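Local coordinates for protein pseudoperoxidase (Leishmania major, PDB 5VIA) that binds heme b with a cysteine and a histidine as axial iron ligands and belongs to the peroxidase family, although it is named a pseudoperoxidase, at residues 111-116 and 282-288. Residues are numbered along the deposited sequence.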
loop_
_atom_site.group_PDB
_atom_site.type_symbol
_atom_site.label_atom_id
_atom_site.label_comp_id
_atom_site.label_asym_id
_atom_site.label_seq_id
_atom_site.Cartn_x
_atom_site.Cartn_y
_atom_site.Cartn_z
ATOM N N TRP A 111 -0.481 17.405 -4.195
ATOM C CA TRP A 111 -1.156 17.072 -2.938
ATOM C C TRP A 111 -2.173 18.143 -2.556
ATOM O O TRP A 111 -1.892 19.346 -2.626
ATOM C CB TRP A 111 -0.134 16.903 -1.806
ATOM C CG TRP A 111 -0.746 16.416 -0.522
ATOM C CD1 TRP A 111 -1.143 15.139 -0.232
ATOM C CD2 TRP A 111 -1.034 17.200 0.641
ATOM N NE1 TRP A 111 -1.655 15.082 1.046
ATOM C CE2 TRP A 111 -1.601 16.336 1.600
ATOM C CE3 TRP A 111 -0.870 18.551 0.963
ATOM C CZ2 TRP A 111 -2.001 16.781 2.862
ATOM C CZ3 TRP A 111 -1.262 18.989 2.216
ATOM C CH2 TRP A 111 -1.825 18.107 3.149
ATOM N N ARG A 112 -3.364 17.697 -2.182
ATOM C CA ARG A 112 -4.400 18.595 -1.707
ATOM C C ARG A 112 -4.663 18.366 -0.229
ATOM O O ARG A 112 -4.339 17.305 0.317
ATOM C CB ARG A 112 -5.688 18.397 -2.510
ATOM C CG ARG A 112 -5.603 18.940 -3.932
ATOM C CD ARG A 112 -6.806 18.512 -4.741
ATOM N NE ARG A 112 -6.759 19.073 -6.088
ATOM C CZ ARG A 112 -7.705 18.893 -7.005
ATOM N NH1 ARG A 112 -8.774 18.162 -6.727
ATOM N NH2 ARG A 112 -7.580 19.443 -8.202
ATOM N N TRP A 113 -5.256 19.365 0.413
ATOM C CA TRP A 113 -5.450 19.319 1.853
ATOM C C TRP A 113 -6.918 19.475 2.229
ATOM O O TRP A 113 -7.765 19.736 1.376
ATOM C CB TRP A 113 -4.582 20.386 2.542
ATOM C CG TRP A 113 -4.947 21.815 2.236
ATOM C CD1 TRP A 113 -4.664 22.514 1.094
ATOM C CD2 TRP A 113 -5.624 22.732 3.106
ATOM N NE1 TRP A 113 -5.145 23.800 1.193
ATOM C CE2 TRP A 113 -5.735 23.959 2.419
ATOM C CE3 TRP A 113 -6.148 22.633 4.400
ATOM C CZ2 TRP A 113 -6.355 25.079 2.983
ATOM C CZ3 TRP A 113 -6.764 23.749 4.959
ATOM C CH2 TRP A 113 -6.864 24.954 4.250
ATOM N N GLY A 114 -7.218 19.309 3.511
ATOM C CA GLY A 114 -8.575 19.481 3.990
ATOM C C GLY A 114 -9.326 18.179 4.196
ATOM O O GLY A 114 -10.557 18.195 4.314
ATOM N N ARG A 115 -8.607 17.055 4.221
ATOM C CA ARG A 115 -9.233 15.769 4.535
ATOM C C ARG A 115 -9.878 15.864 5.909
ATOM O O ARG A 115 -9.199 16.170 6.896
ATOM C CB ARG A 115 -8.206 14.630 4.529
ATOM C CG ARG A 115 -7.727 14.210 3.148
ATOM C CD ARG A 115 -6.483 13.304 3.221
ATOM N NE ARG A 115 -5.962 13.079 1.873
ATOM C CZ ARG A 115 -5.234 13.973 1.204
ATOM N NH1 ARG A 115 -4.919 15.134 1.771
ATOM N NH2 ARG A 115 -4.821 13.713 -0.027
ATOM N N ASN A 116 -11.190 15.641 5.962
ATOM C CA ASN A 116 -11.935 15.694 7.215
ATOM C C ASN A 116 -11.649 14.480 8.077
ATOM O O ASN A 116 -11.785 13.344 7.620
ATOM C CB ASN A 116 -13.446 15.751 6.947
ATOM C CG ASN A 116 -13.928 17.141 6.565
ATOM O OD1 ASN A 116 -14.442 17.351 5.464
ATOM N ND2 ASN A 116 -13.784 18.094 7.482
ATOM N N PHE A 282 -12.959 11.377 -0.154
ATOM C CA PHE A 282 -12.871 12.614 0.622
ATOM C C PHE A 282 -13.595 13.710 -0.165
ATOM O O PHE A 282 -13.469 13.774 -1.382
ATOM C CB PHE A 282 -11.415 13.041 0.822
ATOM C CG PHE A 282 -10.672 12.233 1.860
ATOM C CD1 PHE A 282 -11.086 12.233 3.184
ATOM C CD2 PHE A 282 -9.552 11.499 1.510
ATOM C CE1 PHE A 282 -10.402 11.496 4.144
ATOM C CE2 PHE A 282 -8.853 10.759 2.464
ATOM C CZ PHE A 282 -9.286 10.758 3.782
ATOM N N LYS A 283 -14.343 14.572 0.514
ATOM C CA LYS A 283 -15.005 15.673 -0.185
ATOM C C LYS A 283 -14.383 17.039 0.076
ATOM O O LYS A 283 -13.820 17.289 1.147
ATOM C CB LYS A 283 -16.486 15.713 0.170
ATOM C CG LYS A 283 -17.257 14.506 -0.322
ATOM C CD LYS A 283 -18.679 14.574 0.177
ATOM C CE LYS A 283 -19.477 13.379 -0.299
ATOM N NZ LYS A 283 -20.886 13.515 0.144
ATOM N N ARG A 284 -14.498 17.918 -0.919
ATOM C CA ARG A 284 -14.073 19.308 -0.796
ATOM C C ARG A 284 -12.606 19.423 -0.380
ATOM O O ARG A 284 -12.264 20.197 0.511
ATOM C CB ARG A 284 -14.994 20.081 0.162
ATOM C CG ARG A 284 -16.418 20.298 -0.385
ATOM C CD ARG A 284 -17.367 20.933 0.641
ATOM N NE ARG A 284 -17.726 19.987 1.693
ATOM C CZ ARG A 284 -18.703 19.084 1.595
ATOM N NH1 ARG A 284 -19.428 18.998 0.485
ATOM N NH2 ARG A 284 -18.949 18.256 2.606
ATOM N N LEU A 285 -11.752 18.636 -1.029
ATOM C CA LEU A 285 -10.311 18.790 -0.869
ATOM C C LEU A 285 -9.866 20.094 -1.524
ATOM O O LEU A 285 -10.423 20.514 -2.542
ATOM C CB LEU A 285 -9.558 17.597 -1.457
ATOM C CG LEU A 285 -9.752 16.277 -0.705
ATOM C CD1 LEU A 285 -8.793 15.211 -1.195
ATOM C CD2 LEU A 285 -9.602 16.475 0.793
ATOM N N ARG A 286 -8.878 20.749 -0.926
ATOM C CA ARG A 286 -8.494 22.075 -1.378
ATOM C C ARG A 286 -7.122 22.088 -2.036
ATOM O O ARG A 286 -6.178 21.472 -1.534
ATOM C CB ARG A 286 -8.544 23.061 -0.211
ATOM C CG ARG A 286 -9.904 23.121 0.475
ATOM C CD ARG A 286 -10.034 24.364 1.338
ATOM N NE ARG A 286 -10.924 24.162 2.481
ATOM C CZ ARG A 286 -10.603 23.442 3.554
ATOM N NH1 ARG A 286 -9.423 22.841 3.619
ATOM N NH2 ARG A 286 -11.462 23.312 4.558
ATOM N N PRO A 287 -7.015 22.770 -3.187
ATOM C CA PRO A 287 -5.714 22.947 -3.838
ATOM C C PRO A 287 -4.735 23.632 -2.897
ATOM O O PRO A 287 -5.109 24.568 -2.193
ATOM C CB PRO A 287 -6.046 23.845 -5.029
ATOM C CG PRO A 287 -7.464 23.476 -5.367
ATOM C CD PRO A 287 -8.123 23.264 -4.025
ATOM N N TYR A 288 -3.499 23.146 -2.869
ATOM C CA TYR A 288 -2.501 23.619 -1.921
ATOM C C TYR A 288 -1.958 24.988 -2.318
ATOM O O TYR A 288 -1.841 25.310 -3.502
ATOM C CB TYR A 288 -1.362 22.601 -1.822
ATOM C CG TYR A 288 -0.266 22.940 -0.833
ATOM C CD1 TYR A 288 -0.353 22.539 0.495
ATOM C CD2 TYR A 288 0.870 23.632 -1.235
ATOM C CE1 TYR A 288 0.644 22.832 1.394
ATOM C CE2 TYR A 288 1.877 23.929 -0.337
ATOM C CZ TYR A 288 1.758 23.527 0.972
ATOM O OH TYR A 288 2.762 23.818 1.865
HETATM O O HOH W 1 -2.711 21.018 -4.644
HETATM O O HOH W 2 -12.694 15.955 3.336
#
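A minimal two-stranded antiparallel ribbon, on the surface of the helical heme-peroxidase fold, joins the chain just after helix 105-109 to the C-terminal tail that follows helix 263-279. Its register rests on one hydrogen-bonded pair, Trp113 with Arg286: Trp113 N donates to Arg286 O at 3.0 Å (166°) and Arg286 N to Trp113 O at 2.8 Å (169°). Beyond this pair, at the Trp111 end, a water bridges the two segments, donating to Trp111 O at 2.7 Å and accepting from Tyr288 N at 2.9 Å.

The side chains of the pair lie on the same face of the ribbon, with Arg286 running over the Trp113 indole. Arg286 CB lies 4.0 Å from the centroid of the Trp113 five-membered ring, a CH-pi contact, and Arg286 CZ is 4.4 Å from that of the six-membered ring, 24° off the normal, a cation-pi contact. At phi/psi 100/15 a CB on Gly114 would be jammed against the carbonyl O of Trp113, and it would also sit 2.6 Å from Arg286 NH1.

Inward, Arg115 ties the ribbon to the helices: its guanidinium forms a salt bridge with Asp87 and hydrogen-bonds Ile278 O, while NH1 also reaches Arg112 O at 2.7 Å. The aliphatic part of the same side chain covers Phe282, with Arg115 CG 3.5 Å from the centroid of the Phe282 ring and only 6° off its normal.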